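Local atomic coordinates of ATP phosphoribosyltransferase regulatory subunit (Thermotoga maritima, PDB entry 1USY), a protein that is probably required for the first step of histidine biosynthesis and may allow feedback regulation of ATP phosphoribosyltransferase by histidine. Residues A28-E33 / L59-R64; F40-R43 / L47-I50; D53-V58 / G94-P99; E111-S116 / L237-Y242. All blocks are in the same frame, centred on the assembly; numbering follows the deposited sequence.

Interaction 1 of 4, residues A28-E33 / L59-R64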
loop_
_atom_site.group_PDB
_atom_site.type_symbol
_atom_site.label_atom_id
_atom_site.label_comp_id
_atom_site.label_asym_id
_atom_site.label_seq_id
_atom_site.Cartn_x
_atom_site.Cartn_y
_atom_site.Cartn_z
ATOM N N ALA B 28 -3.169 -1.746 -18.583
ATOM C CA ALA B 28 -2.297 -2.628 -17.815
ATOM C C ALA B 28 -2.865 -2.997 -16.417
ATOM O O ALA B 28 -2.756 -4.140 -15.972
ATOM C CB ALA B 28 -0.927 -1.970 -17.674
ATOM N N LEU B 29 -3.442 -2.024 -15.734
ATOM C CA LEU B 29 -4.024 -2.247 -14.421
ATOM C C LEU B 29 -5.505 -2.593 -14.564
ATOM O O LEU B 29 -6.186 -2.034 -15.409
ATOM C CB LEU B 29 -3.852 -0.998 -13.544
ATOM C CG LEU B 29 -2.536 -0.959 -12.775
ATOM C CD1 LEU B 29 -2.476 0.239 -11.855
ATOM C CD2 LEU B 29 -2.326 -2.228 -11.973
ATOM N N GLU B 30 -5.983 -3.525 -13.746
ATOM C CA GLU B 30 -7.393 -3.903 -13.709
ATOM C C GLU B 30 -7.828 -4.137 -12.253
ATOM O O GLU B 30 -7.227 -4.939 -11.540
ATOM C CB GLU B 30 -7.629 -5.152 -14.559
ATOM C CG GLU B 30 -7.938 -4.838 -16.022
ATOM C CD GLU B 30 -7.936 -6.058 -16.929
ATOM O OE1 GLU B 30 -8.045 -7.196 -16.420
ATOM O OE2 GLU B 30 -7.820 -5.875 -18.160
ATOM N N LYS B 31 -8.839 -3.392 -11.814
ATOM C CA LYS B 31 -9.431 -3.495 -10.470
ATOM C C LYS B 31 -9.759 -4.933 -10.092
ATOM O O LYS B 31 -10.521 -5.589 -10.800
ATOM C CB LYS B 31 -10.722 -2.677 -10.432
ATOM C CG LYS B 31 -11.083 -2.146 -9.066
ATOM C CD LYS B 31 -12.140 -1.085 -9.162
ATOM C CE LYS B 31 -12.846 -0.929 -7.852
ATOM N NZ LYS B 31 -12.350 -1.917 -6.850
ATOM N N ALA B 32 -9.174 -5.424 -8.997
ATOM C CA ALA B 32 -9.493 -6.762 -8.449
ATOM C C ALA B 32 -10.343 -6.681 -7.166
ATOM O O ALA B 32 -10.352 -5.662 -6.466
ATOM C CB ALA B 32 -8.219 -7.579 -8.196
ATOM N N GLU B 33 -11.043 -7.769 -6.858
ATOM C CA GLU B 33 -11.956 -7.792 -5.709
ATOM C C GLU B 33 -11.352 -8.505 -4.499
ATOM O O GLU B 33 -11.768 -8.284 -3.356
ATOM C CB GLU B 33 -13.294 -8.443 -6.098
ATOM N N LEU B 59 -9.183 -13.617 -21.757
ATOM C CA LEU B 59 -10.206 -14.540 -21.273
ATOM C C LEU B 59 -11.167 -13.992 -20.234
ATOM O O LEU B 59 -12.328 -14.383 -20.248
ATOM C CB LEU B 59 -9.591 -15.838 -20.771
ATOM C CG LEU B 59 -9.762 -16.951 -21.803
ATOM C CD1 LEU B 59 -8.607 -17.898 -21.717
ATOM C CD2 LEU B 59 -11.069 -17.671 -21.536
ATOM N N ASN B 60 -10.696 -13.120 -19.340
ATOM C CA ASN B 60 -11.593 -12.412 -18.435
ATOM C C ASN B 60 -12.546 -11.497 -19.188
ATOM O O ASN B 60 -13.737 -11.509 -18.931
ATOM C CB ASN B 60 -10.826 -11.598 -17.384
ATOM C CG ASN B 60 -10.346 -12.443 -16.216
ATOM O OD1 ASN B 60 -11.034 -13.380 -15.761
ATOM N ND2 ASN B 60 -9.152 -12.121 -15.719
ATOM N N HIS B 61 -12.013 -10.724 -20.134
ATOM C CA HIS B 61 -12.808 -9.770 -20.914
ATOM C C HIS B 61 -13.865 -10.371 -21.829
ATOM O O HIS B 61 -14.806 -9.697 -22.210
ATOM C CB HIS B 61 -11.887 -8.875 -21.717
ATOM C CG HIS B 61 -11.132 -7.906 -20.868
ATOM N ND1 HIS B 61 -11.025 -6.570 -21.179
ATOM C CD2 HIS B 61 -10.459 -8.076 -19.705
ATOM C CE1 HIS B 61 -10.308 -5.961 -20.250
ATOM N NE2 HIS B 61 -9.948 -6.855 -19.350
ATOM N N ARG B 62 -13.673 -11.631 -22.203
ATOM C CA ARG B 62 -14.672 -12.440 -22.880
ATOM C C ARG B 62 -15.863 -12.715 -21.943
ATOM O O ARG B 62 -17.022 -12.617 -22.362
ATOM C CB ARG B 62 -14.017 -13.753 -23.333
ATOM C CG ARG B 62 -14.848 -14.606 -24.280
ATOM C CD ARG B 62 -14.199 -15.940 -24.684
ATOM N NE ARG B 62 -15.122 -17.026 -24.375
ATOM C CZ ARG B 62 -15.758 -17.779 -25.269
ATOM N NH1 ARG B 62 -15.570 -17.621 -26.573
ATOM N NH2 ARG B 62 -16.590 -18.722 -24.850
ATOM N N LYS B 63 -15.570 -13.027 -20.671
ATOM C CA LYS B 63 -16.581 -13.408 -19.654
ATOM C C LYS B 63 -17.456 -12.242 -19.176
ATOM O O LYS B 63 -18.528 -12.455 -18.584
ATOM C CB LYS B 63 -15.903 -14.064 -18.441
ATOM C CG LYS B 63 -15.507 -15.523 -18.649
ATOM C CD LYS B 63 -14.823 -16.098 -17.406
ATOM C CE LYS B 63 -13.351 -15.658 -17.302
ATOM N NZ LYS B 63 -12.634 -16.137 -16.073
ATOM N N ARG B 64 -16.983 -11.015 -19.413
ATOM C CA ARG B 64 -17.772 -9.811 -19.151
ATOM C C ARG B 64 -18.932 -9.781 -20.143
ATOM O O ARG B 64 -20.004 -9.229 -19.840
ATOM C CB ARG B 64 -16.936 -8.523 -19.266
ATOM C CG ARG B 64 -15.471 -8.630 -18.832
ATOM C CD ARG B 64 -15.184 -8.253 -17.366
ATOM N NE ARG B 64 -14.775 -6.850 -17.227
ATOM C CZ ARG B 64 -13.517 -6.417 -17.129
ATOM N NH1 ARG B 64 -12.496 -7.266 -17.134
ATOM N NH2 ARG B 64 -13.279 -5.118 -17.005
#
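Glu-30 reaches across with its carboxylate to the imidazole edge of His-61. The two side chains approach from opposite directions, one from strand 29-32 and the other from helix 54-63. The backbones stay well apart, with 10.6 Å between Glu-30 CA and Asn-60 CA, so the side chains do the bridging. Glu-30 is extended beyond CG (chi2 170°), which gives it the length to reach the ring. His-61 leaves its helix with CG anti to the carbonyl carbon (chi1 -71°), which, with the turn of the ring, brings NE2 toward the strand. His-61 NE2 donates to Glu-30 OE2 at 2.6 Å, through a hydrogen bond that is far from straight. OE2 lies a little off the ring plane, and NE2 meets it from above the plane of the carboxylate. Glu-30 OE1 is farther from the ring, at 3.5 Å from His-61 NE2, and makes no bond to it. Arg-64 curls back and lays its CZ over one face of the imidazole, offset toward the rim. Its guanidinium also stands near the carboxylate, but the 4.5 Å between Arg-64 NH1 and Glu-30 OE1 is too long for a salt bridge. On the far side of the ring, His-61 ND1 makes a weak hydrogen bond to Asp-2 of the second subunit. The imidazole thus has a carboxylate at each nitrogen. The Glu-30 pair is a histidine-carboxylate hydrogen bond that joins strand 29-32 to helix 54-63. The two carboxylates would probably favour a protonated ring, though the nearby Arg-64 may offset this.

Interaction 2 of 4, residues F40-R43 / L47-I50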
loop_
_atom_site.group_PDB
_atom_site.type_symbol
_atom_site.label_atom_id
_atom_site.label_comp_id
_atom_site.label_asym_id
_atom_site.label_seq_id
_atom_site.Cartn_x
_atom_site.Cartn_y
_atom_site.Cartn_z
ATOM N N PHE B 40 -1.613 -4.834 -6.358
ATOM C CA PHE B 40 -1.141 -3.473 -6.185
ATOM C C PHE B 40 -2.229 -2.758 -5.415
ATOM O O PHE B 40 -3.407 -2.884 -5.729
ATOM C CB PHE B 40 -0.905 -2.785 -7.534
ATOM C CG PHE B 40 0.199 -3.434 -8.375
ATOM C CD1 PHE B 40 -0.062 -4.540 -9.162
ATOM C CD2 PHE B 40 1.496 -2.928 -8.352
ATOM C CE1 PHE B 40 0.960 -5.134 -9.912
ATOM C CE2 PHE B 40 2.500 -3.491 -9.079
ATOM C CZ PHE B 40 2.245 -4.603 -9.866
ATOM N N LEU B 41 -1.817 -2.043 -4.376
ATOM C CA LEU B 41 -2.687 -1.270 -3.566
ATOM C C LEU B 41 -2.507 0.181 -3.887
ATOM O O LEU B 41 -1.414 0.688 -4.115
ATOM C CB LEU B 41 -2.393 -1.485 -2.083
ATOM C CG LEU B 41 -3.574 -1.968 -1.252
ATOM C CD1 LEU B 41 -3.138 -2.216 0.160
ATOM C CD2 LEU B 41 -4.683 -0.950 -1.241
ATOM N N ASP B 42 -3.627 0.859 -3.817
ATOM C CA ASP B 42 -3.784 2.178 -4.329
ATOM C C ASP B 42 -4.100 3.109 -3.138
ATOM O O ASP B 42 -4.663 2.683 -2.109
ATOM C CB ASP B 42 -4.891 2.061 -5.390
ATOM C CG ASP B 42 -5.563 3.330 -5.688
ATOM O OD1 ASP B 42 -5.786 4.104 -4.761
ATOM O OD2 ASP B 42 -5.946 3.630 -6.827
ATOM N N ARG B 43 -3.680 4.363 -3.272
ATOM C CA ARG B 43 -4.007 5.426 -2.310
ATOM C C ARG B 43 -5.514 5.708 -2.127
ATOM O O ARG B 43 -5.872 6.670 -1.510
ATOM C CB ARG B 43 -3.274 6.725 -2.716
ATOM C CG ARG B 43 -3.423 7.917 -1.759
ATOM C CD ARG B 43 -2.120 8.493 -1.197
ATOM N NE ARG B 43 -2.360 9.417 -0.090
ATOM C CZ ARG B 43 -3.201 9.196 0.929
ATOM N NH1 ARG B 43 -3.888 8.055 0.989
ATOM N NH2 ARG B 43 -3.360 10.109 1.897
ATOM N N LEU B 47 -7.662 -2.389 -5.046
ATOM C CA LEU B 47 -6.646 -3.407 -5.304
ATOM C C LEU B 47 -6.576 -3.605 -6.788
ATOM O O LEU B 47 -7.595 -3.539 -7.455
ATOM C CB LEU B 47 -7.046 -4.731 -4.706
ATOM C CG LEU B 47 -6.645 -4.948 -3.269
ATOM C CD1 LEU B 47 -7.447 -6.104 -2.738
ATOM C CD2 LEU B 47 -5.192 -5.250 -3.192
ATOM N N PHE B 48 -5.392 -3.882 -7.314
ATOM C CA PHE B 48 -5.275 -4.094 -8.751
ATOM C C PHE B 48 -4.472 -5.344 -9.075
ATOM O O PHE B 48 -3.568 -5.706 -8.335
ATOM C CB PHE B 48 -4.629 -2.869 -9.437
ATOM C CG PHE B 48 -5.491 -1.618 -9.435
ATOM C CD1 PHE B 48 -5.242 -0.589 -8.550
ATOM C CD2 PHE B 48 -6.528 -1.464 -10.347
ATOM C CE1 PHE B 48 -6.032 0.585 -8.555
ATOM C CE2 PHE B 48 -7.314 -0.312 -10.354
ATOM C CZ PHE B 48 -7.054 0.719 -9.463
ATOM N N SER B 49 -4.822 -6.005 -10.174
ATOM C CA SER B 49 -3.913 -6.939 -10.810
ATOM C C SER B 49 -3.317 -6.222 -11.978
ATOM O O SER B 49 -3.935 -5.314 -12.543
ATOM C CB SER B 49 -4.607 -8.208 -11.309
ATOM O OG SER B 49 -5.969 -7.962 -11.576
ATOM N N ILE B 50 -2.095 -6.632 -12.312
ATOM C CA ILE B 50 -1.357 -6.100 -13.445
ATOM C C ILE B 50 -1.199 -7.223 -14.445
ATOM O O ILE B 50 -1.049 -8.384 -14.060
ATOM C CB ILE B 50 -0.003 -5.534 -13.007
ATOM C CG1 ILE B 50 0.534 -4.584 -14.074
ATOM C CG2 ILE B 50 0.979 -6.652 -12.741
ATOM C CD1 ILE B 50 1.708 -3.730 -13.645
#
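Phe-40 lies against Phe-48 at its CB and against Ile-50 at its ring. Its CB lies 4.2 Å from Phe-48 CB, the two residues being directly paired. CG is anti to the carbonyl carbon (chi1 -64°), which turns the ring along the partner strand toward Ile-50. Ring atom CD1 then passes 3.8 Å from Phe-48 O, which sits at the ring edge. CE1 meets Ile-50 CB and CG2, the methyl also lying at the edge. CZ comes 3.9 Å from Ile-50 CD1. With the ring cut back to an alanine, Ile-50 would probably lose its aromatic neighbour and a gap would open beside the paired strands. The backbones form an antiparallel hairpin. Phe-40 and Phe-48 are a hydrogen-bonded pair: Phe-40 N gives to Phe-48 O at 2.9 Å, and Phe-48 N gives to Phe-40 O at 2.7 Å. Leu-41 and Leu-47 form the next, non-hydrogen-bonded pair. Their side chains lie on the other face of the sheet, with Leu-41 CG 4.1 Å from Leu-47 CD2. Asp-42 brings OD2 to the edge of the Phe-48 ring, 3.5 Å from CE1. The hydrogen bond of that oxygen is to Tyr-82 of the second subunit. Strand 47-50 is the middle strand of a small sheet, between 40-42 and 29-32. Strand 40-42 pairs on its other side with a strand of the second subunit. Within the chain, the Phe-40 and Ile-50 side chains also pack on Leu-87 of strand 86-98.

Interaction 3 of 4, residues D53-V58 / G94-P99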
loop_
_atom_site.group_PDB
_atom_site.type_symbol
_atom_site.label_atom_id
_atom_site.label_comp_id
_atom_site.label_asym_id
_atom_site.label_seq_id
_atom_site.Cartn_x
_atom_site.Cartn_y
_atom_site.Cartn_z
ATOM N N ASP B 53 -0.522 -12.147 -18.044
ATOM C CA ASP B 53 -0.720 -13.187 -19.047
ATOM C C ASP B 53 -1.815 -12.757 -19.993
ATOM O O ASP B 53 -2.977 -12.647 -19.572
ATOM C CB ASP B 53 -1.113 -14.515 -18.362
ATOM C CG ASP B 53 -1.287 -15.668 -19.348
ATOM O OD1 ASP B 53 -1.739 -15.426 -20.492
ATOM N N PHE B 54 -1.469 -12.534 -21.263
ATOM C CA PHE B 54 -2.452 -12.000 -22.206
ATOM C C PHE B 54 -3.651 -12.889 -22.402
ATOM O O PHE B 54 -4.769 -12.386 -22.529
ATOM C CB PHE B 54 -1.860 -11.560 -23.548
ATOM C CG PHE B 54 -1.877 -10.076 -23.726
ATOM C CD1 PHE B 54 -0.735 -9.333 -23.553
ATOM C CD2 PHE B 54 -3.068 -9.406 -23.973
ATOM C CE1 PHE B 54 -0.783 -7.931 -23.670
ATOM C CE2 PHE B 54 -3.116 -8.010 -24.102
ATOM C CZ PHE B 54 -1.980 -7.277 -23.934
ATOM N N THR B 55 -3.443 -14.208 -22.377
ATOM C CA THR B 55 -4.567 -15.112 -22.601
ATOM C C THR B 55 -5.476 -15.064 -21.394
ATOM O O THR B 55 -6.677 -15.062 -21.549
ATOM C CB THR B 55 -4.134 -16.547 -22.975
ATOM O OG1 THR B 55 -3.718 -17.221 -21.800
ATOM C CG2 THR B 55 -2.859 -16.519 -23.813
ATOM N N LYS B 56 -4.896 -14.951 -20.203
ATOM C CA LYS B 56 -5.667 -14.809 -18.974
ATOM C C LYS B 56 -6.499 -13.524 -19.056
ATOM O O LYS B 56 -7.685 -13.530 -18.779
ATOM C CB LYS B 56 -4.724 -14.786 -17.768
ATOM C CG LYS B 56 -5.350 -15.137 -16.408
ATOM C CD LYS B 56 -4.280 -15.621 -15.398
ATOM C CE LYS B 56 -4.593 -17.004 -14.782
ATOM N NZ LYS B 56 -3.337 -17.783 -14.517
ATOM N N THR B 57 -5.872 -12.443 -19.506
ATOM C CA THR B 57 -6.556 -11.171 -19.718
ATOM C C THR B 57 -7.643 -11.211 -20.790
ATOM O O THR B 57 -8.727 -10.717 -20.581
ATOM C CB THR B 57 -5.525 -10.094 -20.076
ATOM O OG1 THR B 57 -4.833 -9.707 -18.886
ATOM C CG2 THR B 57 -6.220 -8.823 -20.551
ATOM N N VAL B 58 -7.342 -11.760 -21.952
ATOM C CA VAL B 58 -8.312 -11.752 -23.023
ATOM C C VAL B 58 -9.483 -12.591 -22.545
ATOM O O VAL B 58 -10.637 -12.276 -22.811
ATOM C CB VAL B 58 -7.688 -12.266 -24.333
ATOM C CG1 VAL B 58 -8.742 -12.579 -25.379
ATOM C CG2 VAL B 58 -6.659 -11.241 -24.880
ATOM N N GLY B 94 0.873 -10.690 -29.922
ATOM C CA GLY B 94 0.190 -11.968 -29.849
ATOM C C GLY B 94 -1.194 -12.144 -30.424
ATOM O O GLY B 94 -1.865 -11.197 -30.840
ATOM N N LEU B 95 -1.609 -13.399 -30.471
ATOM C CA LEU B 95 -2.893 -13.763 -31.044
ATOM C C LEU B 95 -3.603 -14.625 -30.036
ATOM O O LEU B 95 -2.996 -15.209 -29.146
ATOM C CB LEU B 95 -2.742 -14.531 -32.350
ATOM C CG LEU B 95 -1.765 -14.016 -33.396
ATOM C CD1 LEU B 95 -1.473 -15.083 -34.495
ATOM C CD2 LEU B 95 -2.286 -12.710 -33.992
ATOM N N GLU B 96 -4.909 -14.711 -30.203
ATOM C CA GLU B 96 -5.763 -15.476 -29.335
ATOM C C GLU B 96 -7.034 -15.807 -30.139
ATOM O O GLU B 96 -7.737 -14.897 -30.583
ATOM C CB GLU B 96 -6.056 -14.610 -28.122
ATOM C CG GLU B 96 -6.048 -15.333 -26.800
ATOM C CD GLU B 96 -4.750 -16.050 -26.508
ATOM O OE1 GLU B 96 -4.785 -17.290 -26.530
ATOM O OE2 GLU B 96 -3.715 -15.396 -26.214
ATOM N N LYS B 97 -7.290 -17.096 -30.386
ATOM C CA LYS B 97 -8.569 -17.555 -30.971
ATOM C C LYS B 97 -9.327 -18.509 -30.027
ATOM O O LYS B 97 -8.869 -19.601 -29.720
ATOM C CB LYS B 97 -8.363 -18.202 -32.331
ATOM C CG LYS B 97 -9.509 -19.075 -32.774
ATOM C CD LYS B 97 -10.320 -18.534 -33.945
ATOM C CE LYS B 97 -11.480 -19.528 -34.235
ATOM N NZ LYS B 97 -12.358 -19.213 -35.371
ATOM N N VAL B 98 -10.470 -18.062 -29.531
ATOM C CA VAL B 98 -11.307 -18.882 -28.670
ATOM C C VAL B 98 -12.715 -18.743 -29.204
ATOM O O VAL B 98 -13.266 -17.634 -29.162
ATOM C CB VAL B 98 -11.339 -18.381 -27.207
ATOM C CG1 VAL B 98 -12.155 -19.326 -26.330
ATOM C CG2 VAL B 98 -9.939 -18.178 -26.652
ATOM N N PRO B 99 -13.322 -19.839 -29.665
ATOM C CA PRO B 99 -12.833 -21.208 -29.529
ATOM C C PRO B 99 -12.059 -21.735 -30.734
ATOM O O PRO B 99 -12.306 -21.340 -31.880
ATOM C CB PRO B 99 -14.119 -22.024 -29.363
ATOM C CG PRO B 99 -15.262 -21.030 -29.576
ATOM C CD PRO B 99 -14.666 -19.825 -30.272
#
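Glu-96 of strand 86-98 sets its CG against Val-58 CG1 of helix 54-63, at 4.1 Å. Its chain is bent at chi2 (57°), so the carboxylate folds over rather than running straight on. Val-58 points that methyl at the strand with CG1 anti to the backbone N (chi1 167°). Thr-55 lies beside the Glu-96 carboxylate and crosses the side chain at about a right angle, but the model is too close there, so the detail is doubtful. The Thr-55 hydroxyl turns the other way, to Asp-53. Thr-55 OG1 donates to Asp-53 OD1 at 3.0 Å. Lys-56 N also donates to Asp-53 OD1, at 3.2 Å and nearly straight, from the same face of the plane at that atom. Asp-53, right before the helix, is its N-cap, accepting from Lys-56 N and weakly from Thr-55 N. The buried Glu-96 is held from beyond the two segments, where its OE1 is hydrogen-bonded to Tyr-256. Cutting Glu-96 back to an alanine is likely to leave Tyr-256 without this hydrogen-bond partner and Val-58 CG1 without the contact to CG. Strands 71-83 and 86-98 pair as a long antiparallel hairpin, consistent with motif 2 of the class II aminoacyl-tRNA synthetase fold. Here the capped helix packs on one face of it.

Interaction 4 of 4, residues E111-S116 / L237-Y242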
loop_
_atom_site.group_PDB
_atom_site.type_symbol
_atom_site.label_atom_id
_atom_site.label_comp_id
_atom_site.label_asym_id
_atom_site.label_seq_id
_atom_site.Cartn_x
_atom_site.Cartn_y
_atom_site.Cartn_z
ATOM N N GLU B 111 1.069 -19.822 -38.073
ATOM C CA GLU B 111 1.593 -19.368 -39.327
ATOM C C GLU B 111 1.963 -17.901 -39.207
ATOM O O GLU B 111 3.054 -17.510 -39.624
ATOM C CB GLU B 111 0.653 -19.729 -40.482
ATOM C CG GLU B 111 0.028 -18.576 -41.247
ATOM C CD GLU B 111 1.045 -17.807 -42.057
ATOM O OE1 GLU B 111 1.825 -18.468 -42.790
ATOM O OE2 GLU B 111 1.074 -16.552 -41.942
ATOM N N ILE B 112 1.106 -17.111 -38.560
ATOM C CA ILE B 112 1.409 -15.700 -38.282
ATOM C C ILE B 112 2.607 -15.492 -37.314
ATOM O O ILE B 112 3.486 -14.697 -37.613
ATOM C CB ILE B 112 0.150 -14.977 -37.768
ATOM C CG1 ILE B 112 -0.959 -15.059 -38.791
ATOM C CG2 ILE B 112 0.426 -13.528 -37.424
ATOM C CD1 ILE B 112 -2.299 -14.691 -38.215
ATOM N N ILE B 113 2.638 -16.202 -36.187
ATOM C CA ILE B 113 3.718 -16.042 -35.217
ATOM C C ILE B 113 5.052 -16.435 -35.872
ATOM O O ILE B 113 6.018 -15.685 -35.809
ATOM C CB ILE B 113 3.480 -16.865 -33.897
ATOM C CG1 ILE B 113 2.330 -16.345 -33.022
ATOM C CG2 ILE B 113 4.737 -16.860 -33.028
ATOM C CD1 ILE B 113 1.846 -15.008 -33.304
ATOM N N VAL B 114 5.100 -17.607 -36.505
ATOM C CA VAL B 114 6.332 -18.067 -37.153
ATOM C C VAL B 114 6.753 -17.083 -38.243
ATOM O O VAL B 114 7.920 -16.647 -38.267
ATOM C CB VAL B 114 6.193 -19.506 -37.766
ATOM C CG1 VAL B 114 7.345 -19.844 -38.731
ATOM C CG2 VAL B 114 6.069 -20.565 -36.677
ATOM N N GLU B 115 5.832 -16.745 -39.154
ATOM C CA GLU B 115 6.174 -15.814 -40.241
ATOM C C GLU B 115 6.682 -14.495 -39.664
ATOM O O GLU B 115 7.679 -13.925 -40.182
ATOM C CB GLU B 115 5.002 -15.536 -41.163
ATOM C CG GLU B 115 5.329 -14.519 -42.237
ATOM C CD GLU B 115 4.144 -14.177 -43.098
ATOM O OE1 GLU B 115 3.164 -14.934 -43.094
ATOM O OE2 GLU B 115 4.188 -13.146 -43.799
ATOM N N SER B 116 6.017 -14.035 -38.598
ATOM C CA SER B 116 6.441 -12.830 -37.897
ATOM C C SER B 116 7.830 -12.974 -37.306
ATOM O O SER B 116 8.630 -12.039 -37.356
ATOM C CB SER B 116 5.455 -12.448 -36.792
ATOM O OG SER B 116 4.212 -12.111 -37.378
ATOM N N LEU B 237 -1.228 -29.119 -28.698
ATOM C CA LEU B 237 0.102 -28.766 -29.145
ATOM C C LEU B 237 0.670 -27.444 -28.648
ATOM O O LEU B 237 -0.019 -26.477 -28.435
ATOM C CB LEU B 237 0.363 -29.038 -30.630
ATOM C CG LEU B 237 -0.482 -28.425 -31.709
ATOM C CD1 LEU B 237 0.459 -27.890 -32.809
ATOM C CD2 LEU B 237 -1.473 -29.456 -32.258
ATOM N N ILE B 238 1.973 -27.453 -28.468
ATOM C CA ILE B 238 2.693 -26.388 -27.827
ATOM C C ILE B 238 3.866 -26.023 -28.742
ATOM O O ILE B 238 4.419 -26.876 -29.429
ATOM C CB ILE B 238 3.147 -26.944 -26.444
ATOM C CG1 ILE B 238 2.039 -26.685 -25.422
ATOM C CG2 ILE B 238 4.506 -26.426 -25.998
ATOM C CD1 ILE B 238 1.572 -27.934 -24.747
ATOM N N PHE B 239 4.235 -24.758 -28.776
ATOM C CA PHE B 239 5.368 -24.366 -29.591
ATOM C C PHE B 239 6.230 -23.299 -28.878
ATOM O O PHE B 239 5.713 -22.464 -28.141
ATOM C CB PHE B 239 4.903 -23.885 -30.970
ATOM C CG PHE B 239 4.322 -22.493 -30.948
ATOM C CD1 PHE B 239 5.135 -21.382 -31.144
ATOM C CD2 PHE B 239 2.988 -22.293 -30.709
ATOM C CE1 PHE B 239 4.620 -20.121 -31.128
ATOM C CE2 PHE B 239 2.483 -21.043 -30.694
ATOM C CZ PHE B 239 3.292 -19.950 -30.914
ATOM N N THR B 240 7.543 -23.382 -29.078
ATOM C CA THR B 240 8.470 -22.334 -28.693
ATOM C C THR B 240 9.316 -21.932 -29.907
ATOM O O THR B 240 9.495 -22.730 -30.836
ATOM C CB THR B 240 9.343 -22.831 -27.528
ATOM O OG1 THR B 240 9.893 -24.118 -27.858
ATOM C CG2 THR B 240 8.464 -23.127 -26.292
ATOM N N ILE B 241 9.792 -20.689 -29.950
ATOM C CA ILE B 241 10.627 -20.249 -31.097
ATOM C C ILE B 241 11.918 -19.627 -30.599
ATOM O O ILE B 241 11.888 -18.770 -29.680
ATOM C CB ILE B 241 9.886 -19.268 -32.038
ATOM C CG1 ILE B 241 8.575 -19.838 -32.530
ATOM C CG2 ILE B 241 10.686 -19.008 -33.280
ATOM C CD1 ILE B 241 7.943 -18.972 -33.623
ATOM N N TYR B 242 13.040 -20.088 -31.164
ATOM C CA TYR B 242 14.356 -19.576 -30.779
ATOM C C TYR B 242 15.055 -18.879 -31.967
ATOM O O TYR B 242 14.963 -19.305 -33.150
ATOM C CB TYR B 242 15.256 -20.666 -30.178
ATOM C CG TYR B 242 14.620 -21.519 -29.104
ATOM C CD1 TYR B 242 13.731 -22.548 -29.442
ATOM C CD2 TYR B 242 14.888 -21.312 -27.751
ATOM C CE1 TYR B 242 13.159 -23.334 -28.492
ATOM C CE2 TYR B 242 14.260 -22.131 -26.753
ATOM C CZ TYR B 242 13.395 -23.126 -27.147
ATOM O OH TYR B 242 12.741 -23.964 -26.231
#
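Ile-113 pushes its CG2 methyl into the notch between Phe-239 and Ile-241. These two residues alternate with Thr-240 along the strand and face the helix together. Ile-113 CG2 stands 3.8 Å from Phe-239 CE1 and 3.9 Å from Ile-241 CD1. It meets the phenyl ring obliquely. The methyl is placed there because CG2 lies anti to the backbone N, while the longer branch of Ile-113 leads away from the strand. In return, Ile-241 sends its CD1 into the groove between Ile-113 and Val-114, and Val-114 CG2 also touches Ile-241 CD1, at 3.9 Å. The bumps interleave, one methyl from each side set between two partners. Helix and strand run almost parallel here, their axes 10.2 Å apart and inclined by 10°. Helix 103-120 thus packs against one face of the large mixed sheet through strand 237-243. Neighbouring helices add to it: Phe-12 of helix 6-16 packs on Ile-113, and Leu-212 of helix 199-215 on Val-114. All four touching residues are buried and apolar. No polar bond joins the two segments, so the contact rests on shape fit and the hydrophobic effect.

In the fold
Interactions 1 and 3 share helix 54-63, and their centres lie about 12 Å apart. Interactions 1 and 2 have centres about 13 Å apart and meet in the small sheet, where strands 29-32 and 47-50 are neighbours. Along the chain, interaction 2 falls between the two segments of interaction 1, while interactions 1 and 3 alternate their segments. Interaction 4 comes last. It is about 34 Å from interaction 2 but about 15 Å from interaction 3, centre to centre, and Leu-95 touches Ile-112 and Ile-113. Interactions 3 and 4 both reach the large mixed sheet of the synthetase-like domain. Interactions 1 and 2 both touch the second subunit, so this end helps form the subunit interface.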